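Long-range contacts in ribosomal RNA small subunit methyltransferase E (Neisseria gonorrhoeae, PDB 5VM8), which probably transfers the methyl group of S-adenosylmethionine to the N3 position of a uridine in 16S ribosomal RNA, as expected of an RsmE enzyme with a knotted SPOUT domain: residues Val109-Pro114 against Val152-Pro157; Leu83-Ile88 against Gly193-Met198; Asn172-Met177 against Ala216-Val221; Ile88-Ser93 against Gln113-Glu118. All coordinates share one frame; numbering follows the deposited sequence.

Contact 1. Residues Val109-Pro114 against Val152-Pro157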
loop_
_atom_site.group_PDB
_atom_site.type_symbol
_atom_site.label_atom_id
_atom_site.label_comp_id
_atom_site.label_asym_id
_atom_site.label_seq_id
_atom_site.Cartn_x
_atom_site.Cartn_y
_atom_site.Cartn_z
ATOM N N VAL A 109 2.663 2.339 -4.400
ATOM C CA VAL A 109 3.018 0.927 -4.298
ATOM C C VAL A 109 1.800 0.081 -4.653
ATOM O O VAL A 109 0.656 0.464 -4.366
ATOM C CB VAL A 109 3.562 0.638 -2.884
ATOM C CG1 VAL A 109 2.429 0.478 -1.854
ATOM C CG2 VAL A 109 4.481 -0.537 -2.882
ATOM N N THR A 110 2.026 -1.044 -5.341
ATOM C CA THR A 110 0.893 -1.828 -5.837
ATOM C C THR A 110 0.494 -2.962 -4.906
ATOM O O THR A 110 -0.658 -3.396 -4.950
ATOM C CB THR A 110 1.150 -2.407 -7.238
ATOM O OG1 THR A 110 1.733 -3.710 -7.120
ATOM C CG2 THR A 110 2.053 -1.523 -8.030
ATOM N N ALA A 111 1.405 -3.465 -4.078
ATOM C CA ALA A 111 1.051 -4.485 -3.102
ATOM C C ALA A 111 2.049 -4.443 -1.957
ATOM O O ALA A 111 3.174 -3.969 -2.105
ATOM C CB ALA A 111 1.013 -5.883 -3.734
ATOM N N ILE A 112 1.617 -4.961 -0.811
ATOM C CA ILE A 112 2.400 -4.958 0.415
ATOM C C ILE A 112 2.330 -6.348 1.041
ATOM O O ILE A 112 1.238 -6.890 1.252
ATOM C CB ILE A 112 1.911 -3.881 1.403
ATOM C CG1 ILE A 112 2.128 -2.487 0.806
ATOM C CG2 ILE A 112 2.633 -4.025 2.738
ATOM C CD1 ILE A 112 1.131 -1.427 1.302
ATOM N N GLN A 113 3.498 -6.936 1.291
ATOM C CA GLN A 113 3.635 -8.269 1.870
ATOM C C GLN A 113 4.350 -8.105 3.203
ATOM O O GLN A 113 5.585 -8.048 3.251
ATOM C CB GLN A 113 4.392 -9.210 0.927
ATOM C CG GLN A 113 4.646 -10.619 1.476
ATOM C CD GLN A 113 3.373 -11.394 1.765
ATOM O OE1 GLN A 113 2.767 -11.984 0.862
ATOM N NE2 GLN A 113 2.950 -11.385 3.028
ATOM N N PRO A 114 3.618 -7.991 4.307
ATOM C CA PRO A 114 4.276 -7.936 5.619
ATOM C C PRO A 114 4.870 -9.289 5.973
ATOM O O PRO A 114 4.246 -10.332 5.758
ATOM C CB PRO A 114 3.135 -7.571 6.572
ATOM C CG PRO A 114 1.906 -8.123 5.900
ATOM C CD PRO A 114 2.149 -8.028 4.415
ATOM N N VAL A 152 -6.975 -0.154 -4.648
ATOM C CA VAL A 152 -6.514 -0.320 -3.283
ATOM C C VAL A 152 -5.461 -1.436 -3.276
ATOM O O VAL A 152 -5.797 -2.575 -3.637
ATOM C CB VAL A 152 -7.664 -0.641 -2.318
ATOM C CG1 VAL A 152 -7.121 -0.970 -0.931
ATOM C CG2 VAL A 152 -8.632 0.537 -2.244
ATOM N N PRO A 153 -4.209 -1.143 -2.960
ATOM C CA PRO A 153 -3.202 -2.207 -2.885
ATOM C C PRO A 153 -3.527 -3.144 -1.738
ATOM O O PRO A 153 -3.898 -2.689 -0.648
ATOM C CB PRO A 153 -1.881 -1.450 -2.644
ATOM C CG PRO A 153 -2.261 -0.064 -2.194
ATOM C CD PRO A 153 -3.650 0.205 -2.726
ATOM N N PRO A 154 -3.445 -4.455 -1.950
ATOM C CA PRO A 154 -3.726 -5.393 -0.851
ATOM C C PRO A 154 -2.601 -5.410 0.171
ATOM O O PRO A 154 -1.432 -5.201 -0.159
ATOM C CB PRO A 154 -3.827 -6.749 -1.561
ATOM C CG PRO A 154 -2.891 -6.599 -2.742
ATOM C CD PRO A 154 -3.031 -5.146 -3.184
ATOM N N VAL A 155 -2.965 -5.627 1.428
ATOM C CA VAL A 155 -1.995 -5.994 2.456
ATOM C C VAL A 155 -2.126 -7.505 2.617
ATOM O O VAL A 155 -3.140 -8.003 3.114
ATOM C CB VAL A 155 -2.229 -5.258 3.781
ATOM C CG1 VAL A 155 -1.091 -5.554 4.746
ATOM C CG2 VAL A 155 -2.411 -3.745 3.566
ATOM N N LEU A 156 -1.159 -8.226 2.137
ATOM C CA LEU A 156 -1.253 -9.678 2.065
ATOM C C LEU A 156 -1.081 -10.317 3.448
ATOM O O LEU A 156 -0.471 -9.727 4.344
ATOM C CB LEU A 156 -0.221 -10.219 1.086
ATOM C CG LEU A 156 -0.352 -9.648 -0.341
ATOM C CD1 LEU A 156 0.816 -10.081 -1.243
ATOM C CD2 LEU A 156 -1.676 -10.042 -0.988
ATOM N N PRO A 157 -1.637 -11.512 3.653
ATOM C CA PRO A 157 -1.476 -12.184 4.953
ATOM C C PRO A 157 -0.010 -12.318 5.355
ATOM O O PRO A 157 0.877 -12.497 4.518
ATOM C CB PRO A 157 -2.124 -13.552 4.729
ATOM C CG PRO A 157 -3.065 -13.367 3.579
ATOM C CD PRO A 157 -2.477 -12.283 2.717
#
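Ile112 is gripped from both ends by the extended loop 152-157, which runs within 10° of the direction of 109-114: Ile112 N donates to Pro154 O (3.1 Å), and Leu156 N returns an almost straight bond to Ile112 O (2.9 Å, 178° at the hydrogen). Gln113 adds a third bond. Its CG is anti to the backbone N (chi1 177°) and the bend at chi2 turns CD toward 152-157; from there NE2 donates to Pro157 O at 2.8 Å, the acceptor lying in the amide plane. NE2 also donates to Pro114 O, from above that carbonyl plane. Gln113 OE1 rests 3.4 Å from Leu156 CD1 where the two side chains cross at about a right angle. Prolines carry much of the remaining contact: Pro153 CB sits 3.3 Å from Thr110 O, Pro154 CG meets Ala111 CB at 4.1 Å, and Pro114 CD packs on Val155 CG1. The loop thus adds a single bridge, Ile112 with Val155, alongside strand 111-116 of the methyltransferase domain's parallel sheet, just before edge strand 159-160. Val155 and Pro153 also press on helix 128-147, Ile112 reaches helix 94-106, and the backbone of Ala111 and Gln113 pairs with strand 85-90.

Contact 2. Residues Leu83-Ile88 against Gly193-Met198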
loop_
_atom_site.group_PDB
_atom_site.type_symbol
_atom_site.label_atom_id
_atom_site.label_comp_id
_atom_site.label_asym_id
_atom_site.label_seq_id
_atom_site.Cartn_x
_atom_site.Cartn_y
_atom_site.Cartn_z
ATOM N N LEU A 83 4.071 1.246 -13.184
ATOM C CA LEU A 83 5.108 0.436 -12.568
ATOM C C LEU A 83 4.499 -0.408 -11.450
ATOM O O LEU A 83 3.753 0.099 -10.604
ATOM C CB LEU A 83 6.211 1.337 -12.023
ATOM C CG LEU A 83 7.485 0.696 -11.492
ATOM C CD1 LEU A 83 8.144 -0.128 -12.607
ATOM C CD2 LEU A 83 8.439 1.774 -10.956
ATOM N N ASN A 84 4.829 -1.689 -11.444
ATOM C CA ASN A 84 4.325 -2.646 -10.468
ATOM C C ASN A 84 5.375 -2.863 -9.377
ATOM O O ASN A 84 6.427 -3.443 -9.632
ATOM C CB ASN A 84 3.982 -3.947 -11.189
ATOM C CG ASN A 84 3.095 -4.837 -10.385
ATOM O OD1 ASN A 84 3.372 -5.121 -9.230
ATOM N ND2 ASN A 84 2.025 -5.301 -10.993
ATOM N N ILE A 85 5.109 -2.374 -8.167
ATOM C CA ILE A 85 6.030 -2.488 -7.033
ATOM C C ILE A 85 5.336 -3.220 -5.891
ATOM O O ILE A 85 4.357 -2.716 -5.334
ATOM C CB ILE A 85 6.507 -1.116 -6.532
ATOM C CG1 ILE A 85 7.097 -0.288 -7.668
ATOM C CG2 ILE A 85 7.520 -1.301 -5.393
ATOM C CD1 ILE A 85 7.175 1.200 -7.332
ATOM N N THR A 86 5.883 -4.368 -5.488
ATOM C CA THR A 86 5.489 -5.024 -4.243
ATOM C C THR A 86 6.522 -4.657 -3.186
ATOM O O THR A 86 7.707 -4.960 -3.344
ATOM C CB THR A 86 5.408 -6.546 -4.395
ATOM O OG1 THR A 86 4.415 -6.890 -5.371
ATOM C CG2 THR A 86 5.116 -7.244 -3.045
ATOM N N LEU A 87 6.063 -4.054 -2.096
ATOM C CA LEU A 87 6.904 -3.766 -0.939
ATOM C C LEU A 87 6.800 -4.953 0.011
ATOM O O LEU A 87 5.733 -5.215 0.569
ATOM C CB LEU A 87 6.454 -2.477 -0.255
ATOM C CG LEU A 87 6.983 -2.178 1.157
ATOM C CD1 LEU A 87 8.510 -2.165 1.214
ATOM C CD2 LEU A 87 6.392 -0.846 1.669
ATOM N N ILE A 88 7.886 -5.707 0.150
ATOM C CA ILE A 88 7.995 -6.725 1.186
ATOM C C ILE A 88 8.660 -6.072 2.388
ATOM O O ILE A 88 9.879 -5.862 2.384
ATOM C CB ILE A 88 8.809 -7.943 0.726
ATOM C CG1 ILE A 88 8.206 -8.607 -0.514
ATOM C CG2 ILE A 88 8.878 -8.993 1.857
ATOM C CD1 ILE A 88 8.904 -9.904 -0.860
ATOM N N GLY A 193 9.844 -5.834 -16.048
ATOM C CA GLY A 193 8.489 -6.035 -15.578
ATOM C C GLY A 193 8.247 -5.579 -14.154
ATOM O O GLY A 193 8.426 -4.401 -13.830
ATOM N N ALA A 194 7.852 -6.505 -13.290
ATOM C CA ALA A 194 7.483 -6.124 -11.942
ATOM C C ALA A 194 8.723 -6.034 -11.053
ATOM O O ALA A 194 9.764 -6.654 -11.316
ATOM C CB ALA A 194 6.471 -7.111 -11.372
ATOM N N ILE A 195 8.582 -5.267 -9.975
ATOM C CA ILE A 195 9.619 -5.055 -8.973
ATOM C C ILE A 195 9.129 -5.602 -7.639
ATOM O O ILE A 195 7.981 -5.376 -7.242
ATOM C CB ILE A 195 9.980 -3.564 -8.831
ATOM C CG1 ILE A 195 10.551 -3.020 -10.138
ATOM C CG2 ILE A 195 10.954 -3.337 -7.664
ATOM C CD1 ILE A 195 10.578 -1.507 -10.187
ATOM N N VAL A 196 10.019 -6.309 -6.946
ATOM C CA VAL A 196 9.781 -6.812 -5.605
ATOM C C VAL A 196 10.886 -6.224 -4.754
ATOM O O VAL A 196 12.076 -6.387 -5.056
ATOM C CB VAL A 196 9.767 -8.348 -5.548
ATOM C CG1 VAL A 196 9.698 -8.816 -4.114
ATOM C CG2 VAL A 196 8.571 -8.863 -6.313
ATOM N N PHE A 197 10.490 -5.544 -3.694
ATOM C CA PHE A 197 11.393 -4.716 -2.934
ATOM C C PHE A 197 11.281 -5.107 -1.471
ATOM O O PHE A 197 10.181 -5.074 -0.916
ATOM C CB PHE A 197 10.948 -3.269 -3.221
ATOM C CG PHE A 197 11.547 -2.238 -2.359
ATOM C CD1 PHE A 197 12.911 -2.154 -2.205
ATOM C CD2 PHE A 197 10.742 -1.273 -1.789
ATOM C CE1 PHE A 197 13.478 -1.156 -1.446
ATOM C CE2 PHE A 197 11.294 -0.277 -1.020
ATOM C CZ PHE A 197 12.683 -0.217 -0.861
ATOM N N MET A 198 12.416 -5.428 -0.837
ATOM C CA MET A 198 12.430 -6.009 0.505
ATOM C C MET A 198 13.079 -5.060 1.500
ATOM O O MET A 198 14.195 -4.577 1.273
ATOM C CB MET A 198 13.171 -7.319 0.570
ATOM C CG MET A 198 12.521 -8.450 -0.129
ATOM S SD MET A 198 13.031 -9.886 0.815
ATOM C CE MET A 198 12.454 -9.234 2.389
HETATM O O HOH W 1 6.024 -2.882 -13.428
HETATM O O HOH W 2 5.652 -6.076 -8.371
#
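Ile85 to Ile88 pair in register with Ile195 to Met198 as parallel strands, their short axes 19° apart; strands 85-90 and 195-199 are interior neighbours in the parallel sheet of the SPOUT-clan domain. Four backbone hydrogen bonds form the ladder: Ile195 N to Asn84 O, Thr86 N to Ile195 O (2.9 Å), Phe197 N to Thr86 O, and Ile88 N to Phe197 O. CA-H...O contacts run between them, among them one from Met198 CA to Ile88 O at 3.2 Å.

Two waters serve the end where the strands begin. One accepts from Asn84 N and donates to Gly193 O, bridging the backbones just before the ladder. The other lies 2.6 Å from Asn84 OD1 and 2.7 Å from Ile195 O, with a weak link to Thr86 OG1; Asn84 OD1 is also hydrogen-bonded to Thr110 OG1.

Apolar contacts lie on both faces. On the face of Ile85, Leu87, Ile195 and Phe197, Leu83 CD1 touches Ile195 CD1 at 3.7 Å. Leu87 lies alongside Phe197, with Leu87 CD1 3.8 Å from Phe197 CD2. Helix 232-244 packs on Phe197 from this side. On the face of Thr86, Ile88, Val196 and Met198, the two branches of Ile88 divide the work: CD1 meets Val196 CG1 at 3.5 Å, and CG2, anti to the backbone N, meets Met198 CE at 3.6 Å, where the Met198 chain bends at chi3.

The chemistry thus changes along the strands, from a hydrated polar beginning to a largely hydrocarbon interior, where backbone groups are paired across the ladder and with the strands on either side.

Contact 3. Residues Asn172-Met177 against Ala216-Val221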
loop_
_atom_site.group_PDB
_atom_site.type_symbol
_atom_site.label_atom_id
_atom_site.label_comp_id
_atom_site.label_asym_id
_atom_site.label_seq_id
_atom_site.Cartn_x
_atom_site.Cartn_y
_atom_site.Cartn_z
ATOM N N ASN A 172 10.979 -11.432 -12.175
ATOM C CA ASN A 172 10.830 -10.167 -11.466
ATOM C C ASN A 172 12.185 -9.559 -11.127
ATOM O O ASN A 172 13.207 -10.242 -11.061
ATOM C CB ASN A 172 9.997 -10.363 -10.198
ATOM C CG ASN A 172 8.508 -10.145 -10.439
ATOM O OD1 ASN A 172 8.049 -10.134 -11.582
ATOM N ND2 ASN A 172 7.743 -10.002 -9.360
ATOM N N THR A 173 12.185 -8.244 -10.959
ATOM C CA THR A 173 13.342 -7.523 -10.450
ATOM C C THR A 173 13.282 -7.564 -8.934
ATOM O O THR A 173 12.306 -7.099 -8.333
ATOM C CB THR A 173 13.353 -6.083 -10.989
ATOM O OG1 THR A 173 13.690 -6.109 -12.389
ATOM C CG2 THR A 173 14.378 -5.212 -10.243
ATOM N N LYS A 174 14.289 -8.160 -8.324
ATOM C CA LYS A 174 14.260 -8.541 -6.915
ATOM C C LYS A 174 15.347 -7.757 -6.195
ATOM O O LYS A 174 16.543 -7.960 -6.440
ATOM C CB LYS A 174 14.427 -10.051 -6.767
ATOM C CG LYS A 174 13.426 -10.823 -7.631
ATOM C CD LYS A 174 13.468 -12.347 -7.367
ATOM C CE LYS A 174 14.511 -13.067 -8.220
ATOM N NZ LYS A 174 14.096 -13.184 -9.642
ATOM N N LEU A 175 14.913 -6.855 -5.329
ATOM C CA LEU A 175 15.744 -5.845 -4.706
ATOM C C LEU A 175 15.631 -5.969 -3.195
ATOM O O LEU A 175 14.532 -6.147 -2.663
ATOM C CB LEU A 175 15.292 -4.449 -5.166
ATOM C CG LEU A 175 15.349 -4.266 -6.685
ATOM C CD1 LEU A 175 14.977 -2.845 -7.068
ATOM C CD2 LEU A 175 16.729 -4.636 -7.283
ATOM N N ILE A 176 16.769 -5.875 -2.507
ATOM C CA ILE A 176 16.803 -5.788 -1.059
ATOM C C ILE A 176 17.638 -4.575 -0.674
ATOM O O ILE A 176 18.729 -4.367 -1.226
ATOM C CB ILE A 176 17.339 -7.091 -0.414
ATOM C CG1 ILE A 176 17.337 -6.963 1.102
ATOM C CG2 ILE A 176 18.726 -7.454 -0.936
ATOM C CD1 ILE A 176 17.760 -8.236 1.855
ATOM N N MET A 177 17.095 -3.739 0.216
ATOM C CA MET A 177 17.846 -2.602 0.748
ATOM C C MET A 177 18.867 -3.093 1.748
ATOM O O MET A 177 18.521 -3.579 2.827
ATOM C CB MET A 177 16.944 -1.567 1.404
ATOM C CG MET A 177 16.062 -0.844 0.438
ATOM S SD MET A 177 15.887 0.906 0.859
ATOM C CE MET A 177 17.599 1.384 1.086
ATOM N N ALA A 216 18.365 -16.293 -3.177
ATOM C CA ALA A 216 17.078 -16.219 -3.872
ATOM C C ALA A 216 17.109 -15.290 -5.090
ATOM O O ALA A 216 16.061 -15.043 -5.690
ATOM C CB ALA A 216 15.973 -15.753 -2.921
ATOM N N GLY A 217 18.270 -14.754 -5.448
ATOM C CA GLY A 217 18.384 -13.897 -6.608
ATOM C C GLY A 217 18.124 -12.427 -6.363
ATOM O O GLY A 217 17.937 -11.686 -7.328
ATOM N N PHE A 218 18.115 -11.980 -5.110
ATOM C CA PHE A 218 17.876 -10.582 -4.799
ATOM C C PHE A 218 19.139 -9.758 -4.957
ATOM O O PHE A 218 20.223 -10.180 -4.540
ATOM C CB PHE A 218 17.364 -10.428 -3.376
ATOM C CG PHE A 218 15.901 -10.668 -3.242
ATOM C CD1 PHE A 218 15.406 -11.986 -3.172
ATOM C CD2 PHE A 218 15.019 -9.600 -3.165
ATOM C CE1 PHE A 218 14.050 -12.222 -3.046
ATOM C CE2 PHE A 218 13.667 -9.821 -3.030
ATOM C CZ PHE A 218 13.173 -11.136 -2.961
ATOM N N GLN A 219 18.995 -8.579 -5.574
ATOM C CA GLN A 219 20.095 -7.633 -5.711
ATOM C C GLN A 219 20.004 -6.606 -4.589
ATOM O O GLN A 219 18.929 -6.026 -4.352
ATOM C CB GLN A 219 20.085 -6.933 -7.070
ATOM C CG GLN A 219 21.090 -5.756 -7.169
ATOM C CD GLN A 219 22.573 -6.167 -7.025
ATOM O OE1 GLN A 219 23.119 -6.893 -7.859
ATOM N NE2 GLN A 219 23.222 -5.679 -5.975
ATOM N N ALA A 220 21.117 -6.428 -3.877
ATOM C CA ALA A 220 21.213 -5.447 -2.804
ATOM C C ALA A 220 21.458 -4.048 -3.383
ATOM O O ALA A 220 22.322 -3.866 -4.251
ATOM C CB ALA A 220 22.315 -5.848 -1.827
ATOM N N VAL A 221 20.689 -3.069 -2.905
ATOM C CA VAL A 221 20.685 -1.702 -3.442
ATOM C C VAL A 221 20.877 -0.685 -2.326
ATOM O O VAL A 221 20.422 -0.890 -1.195
ATOM C CB VAL A 221 19.381 -1.358 -4.196
ATOM C CG1 VAL A 221 19.275 -2.135 -5.507
ATOM C CG2 VAL A 221 18.193 -1.622 -3.300
#
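Lys174 and Phe218 begin the pairing of strand 173-177 with strand 219-221, two parallel neighbours in the parallel sheet of the methyltransferase domain. Lys174 CB lies over one face of the Phe218 ring, 3.8 Å from its centroid and 14° off the normal, a CH-pi contact offset toward the rim. Farther out, the lysine chain bends at chi3, which brings CE to 3.6 Å from Ala216 O. Helix 207-215 ends in a Schellman motif with Gly217 at positive phi (88°), where a CB would collide with the carbonyl O of Ala216 and crowd Lys174 CE, and the chain turns there into the strand. Gln219 N then donates to Lys174 O (2.7 Å), Ile176 N to Gln219 O (2.8 Å) and Val221 N to Ile176 O. Between these bonds, Ala220 CA approaches Ile176 O to 3.1 Å. On the face of Ile176 and Ala220, Ile176 CG1 is anti to the backbone N (chi1 -179°), which puts CG2 between N and the carbonyl carbon, 4.0 Å from Ala220 CB; Ala213 of the helix packs on both Ile176 and Phe218. On the face of Leu175, Gln219 and Val221, Leu175 CD2 meets Val221 CG1 at 4.0 Å, the two side chains crossing at about a right angle.

Contact 4. Residues Ile88-Ser93 against Gln113-Glu118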
loop_
_atom_site.group_PDB
_atom_site.type_symbol
_atom_site.label_atom_id
_atom_site.label_comp_id
_atom_site.label_asym_id
_atom_site.label_seq_id
_atom_site.Cartn_x
_atom_site.Cartn_y
_atom_site.Cartn_z
ATOM N N ILE A 88 7.886 -5.707 0.150
ATOM C CA ILE A 88 7.995 -6.725 1.186
ATOM C C ILE A 88 8.660 -6.072 2.388
ATOM O O ILE A 88 9.879 -5.862 2.384
ATOM C CB ILE A 88 8.809 -7.943 0.726
ATOM C CG1 ILE A 88 8.206 -8.607 -0.514
ATOM C CG2 ILE A 88 8.878 -8.993 1.857
ATOM C CD1 ILE A 88 8.904 -9.904 -0.860
ATOM N N GLN A 89 7.876 -5.866 3.450
ATOM C CA GLN A 89 8.257 -5.105 4.634
ATOM C C GLN A 89 8.255 -6.008 5.865
ATOM O O GLN A 89 7.216 -6.573 6.225
ATOM C CB GLN A 89 7.274 -3.946 4.854
ATOM C CG GLN A 89 7.535 -3.138 6.117
ATOM C CD GLN A 89 8.847 -2.392 6.032
ATOM O OE1 GLN A 89 9.016 -1.548 5.144
ATOM N NE2 GLN A 89 9.804 -2.717 6.922
ATOM N N SER A 90 9.397 -6.100 6.537
ATOM C CA SER A 90 9.439 -6.776 7.825
ATOM C C SER A 90 8.664 -5.991 8.867
ATOM O O SER A 90 8.806 -4.768 8.963
ATOM C CB SER A 90 10.869 -6.953 8.317
ATOM O OG SER A 90 11.672 -7.411 7.266
ATOM N N ILE A 91 7.864 -6.715 9.662
ATOM C CA ILE A 91 6.990 -6.095 10.645
ATOM C C ILE A 91 7.823 -5.226 11.562
ATOM O O ILE A 91 8.831 -5.685 12.110
ATOM C CB ILE A 91 6.252 -7.146 11.477
ATOM C CG1 ILE A 91 5.588 -8.201 10.596
ATOM C CG2 ILE A 91 5.217 -6.472 12.334
ATOM C CD1 ILE A 91 4.522 -7.656 9.746
ATOM N N SER A 92 7.459 -3.945 11.649
ATOM C CA SER A 92 8.057 -2.996 12.568
ATOM C C SER A 92 6.983 -2.413 13.485
ATOM O O SER A 92 5.776 -2.571 13.244
ATOM C CB SER A 92 8.753 -1.889 11.788
ATOM O OG SER A 92 9.537 -2.492 10.794
ATOM N N SER A 93 7.422 -1.785 14.576
ATOM C CA SER A 93 6.483 -1.297 15.587
ATOM C C SER A 93 5.973 0.104 15.264
ATOM O O SER A 93 6.669 0.923 14.660
ATOM C CB SER A 93 7.065 -1.311 17.007
ATOM O OG SER A 93 7.893 -0.215 17.297
ATOM N N GLN A 113 3.498 -6.936 1.291
ATOM C CA GLN A 113 3.635 -8.269 1.870
ATOM C C GLN A 113 4.350 -8.105 3.203
ATOM O O GLN A 113 5.585 -8.048 3.251
ATOM C CB GLN A 113 4.392 -9.210 0.927
ATOM C CG GLN A 113 4.646 -10.619 1.476
ATOM C CD GLN A 113 3.373 -11.394 1.765
ATOM O OE1 GLN A 113 2.767 -11.984 0.862
ATOM N NE2 GLN A 113 2.950 -11.385 3.028
ATOM N N PRO A 114 3.618 -7.991 4.307
ATOM C CA PRO A 114 4.276 -7.936 5.619
ATOM C C PRO A 114 4.870 -9.289 5.973
ATOM O O PRO A 114 4.246 -10.332 5.758
ATOM C CB PRO A 114 3.135 -7.571 6.572
ATOM C CG PRO A 114 1.906 -8.123 5.900
ATOM C CD PRO A 114 2.149 -8.028 4.415
ATOM N N VAL A 115 6.072 -9.271 6.544
ATOM C CA VAL A 115 6.768 -10.515 6.853
ATOM C C VAL A 115 7.382 -10.426 8.235
ATOM O O VAL A 115 7.775 -9.355 8.706
ATOM C CB VAL A 115 7.891 -10.913 5.858
ATOM C CG1 VAL A 115 7.376 -11.053 4.444
ATOM C CG2 VAL A 115 9.069 -9.967 5.959
ATOM N N ILE A 116 7.480 -11.586 8.871
ATOM C CA ILE A 116 8.193 -11.719 10.129
ATOM C C ILE A 116 9.625 -12.085 9.786
ATOM O O ILE A 116 9.868 -13.062 9.073
ATOM C CB ILE A 116 7.566 -12.787 11.029
ATOM C CG1 ILE A 116 6.046 -12.586 11.120
ATOM C CG2 ILE A 116 8.242 -12.728 12.389
ATOM C CD1 ILE A 116 5.338 -13.696 11.844
ATOM N N SER A 117 10.560 -11.255 10.208
ATOM C CA SER A 117 11.972 -11.550 10.083
ATOM C C SER A 117 12.523 -11.778 11.479
ATOM O O SER A 117 11.806 -11.705 12.479
ATOM C CB SER A 117 12.723 -10.437 9.336
ATOM O OG SER A 117 12.897 -9.288 10.138
ATOM N N GLU A 118 13.814 -12.082 11.530
ATOM C CA GLU A 118 14.426 -12.510 12.777
ATOM C C GLU A 118 14.256 -11.458 13.860
ATOM O O GLU A 118 13.866 -11.774 14.995
ATOM C CB GLU A 118 15.908 -12.796 12.532
ATOM C CG GLU A 118 16.714 -13.048 13.777
ATOM C CD GLU A 118 16.648 -14.477 14.236
ATOM O OE1 GLU A 118 15.970 -15.277 13.558
ATOM O OE2 GLU A 118 17.273 -14.794 15.275
#
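Ile91 N donates to Val115 O at 2.8 Å, Val115 N to Gln89 O at 2.9 Å, and Gln89 N to Gln113 O at a longer 3.2 Å, the last from above the carbonyl plane. These three bonds hold strand 88-90 parallel to strand 113-116, the short axes 35° apart. CA-H...O contacts supplement them, with Ser90 CA 3.2 Å from Val115 O. Ser90 O receives two side-chain donors of its own segment, Gln89 NE2 and Ser92 OG, which tie down the chain as it leaves the strand. Ser90 OG bonds to Val199 O on the neighbouring strand.

Packing follows on both faces. Ile88 CG2 touches Val115 CG1 at 3.6 Å, while the other methyl of that valine, CG2, lies near Ser90 CA. Ser117 CB and OG close against the Ser90 side chain. On the side of Pro114, Ile91 puts CD1 3.5 Å from Pro114 CB; its chi1 of -50° sets CG1 beside the backbone N, 3.1 Å from Val115 O. Trp136 of helix 128-147 packs on both Ile91 and Pro114.

The two strands are the outer arms of a beta-alpha-beta crossover through helix 94-106. Hydrocarbon covers much of this buried pairing, whereas Gln89, Ser90 and Ser92 gather where strand 85-90 gives way to loop, and their hydrogen bonds probably offset the cost of burying Ser90 O and Ser90 OG.

In the fold
After the N-terminal mixed sheet, strand 85-90 is the first to take part, in contacts 2 and 4, which share Ile88. Contact 4 closes a short loop through helix 94-106 onto strand 111-116. Contact 1 begins on that strand, shares Gln113 and Pro114 with contact 4, and closes round helix 128-147. Both nest within the much longer loop closed by contact 2. Contact 3 opens at 172-177, before contact 2 closes at 193-198, and itself closes only at 216-221, so these two cross. Probable bonds from Val196 N to Thr173 O and Met198 N to Leu175 O join them, completing one parallel sheet from 152-157 to strand 219-222 in a trefoil-knotted SPOUT domain.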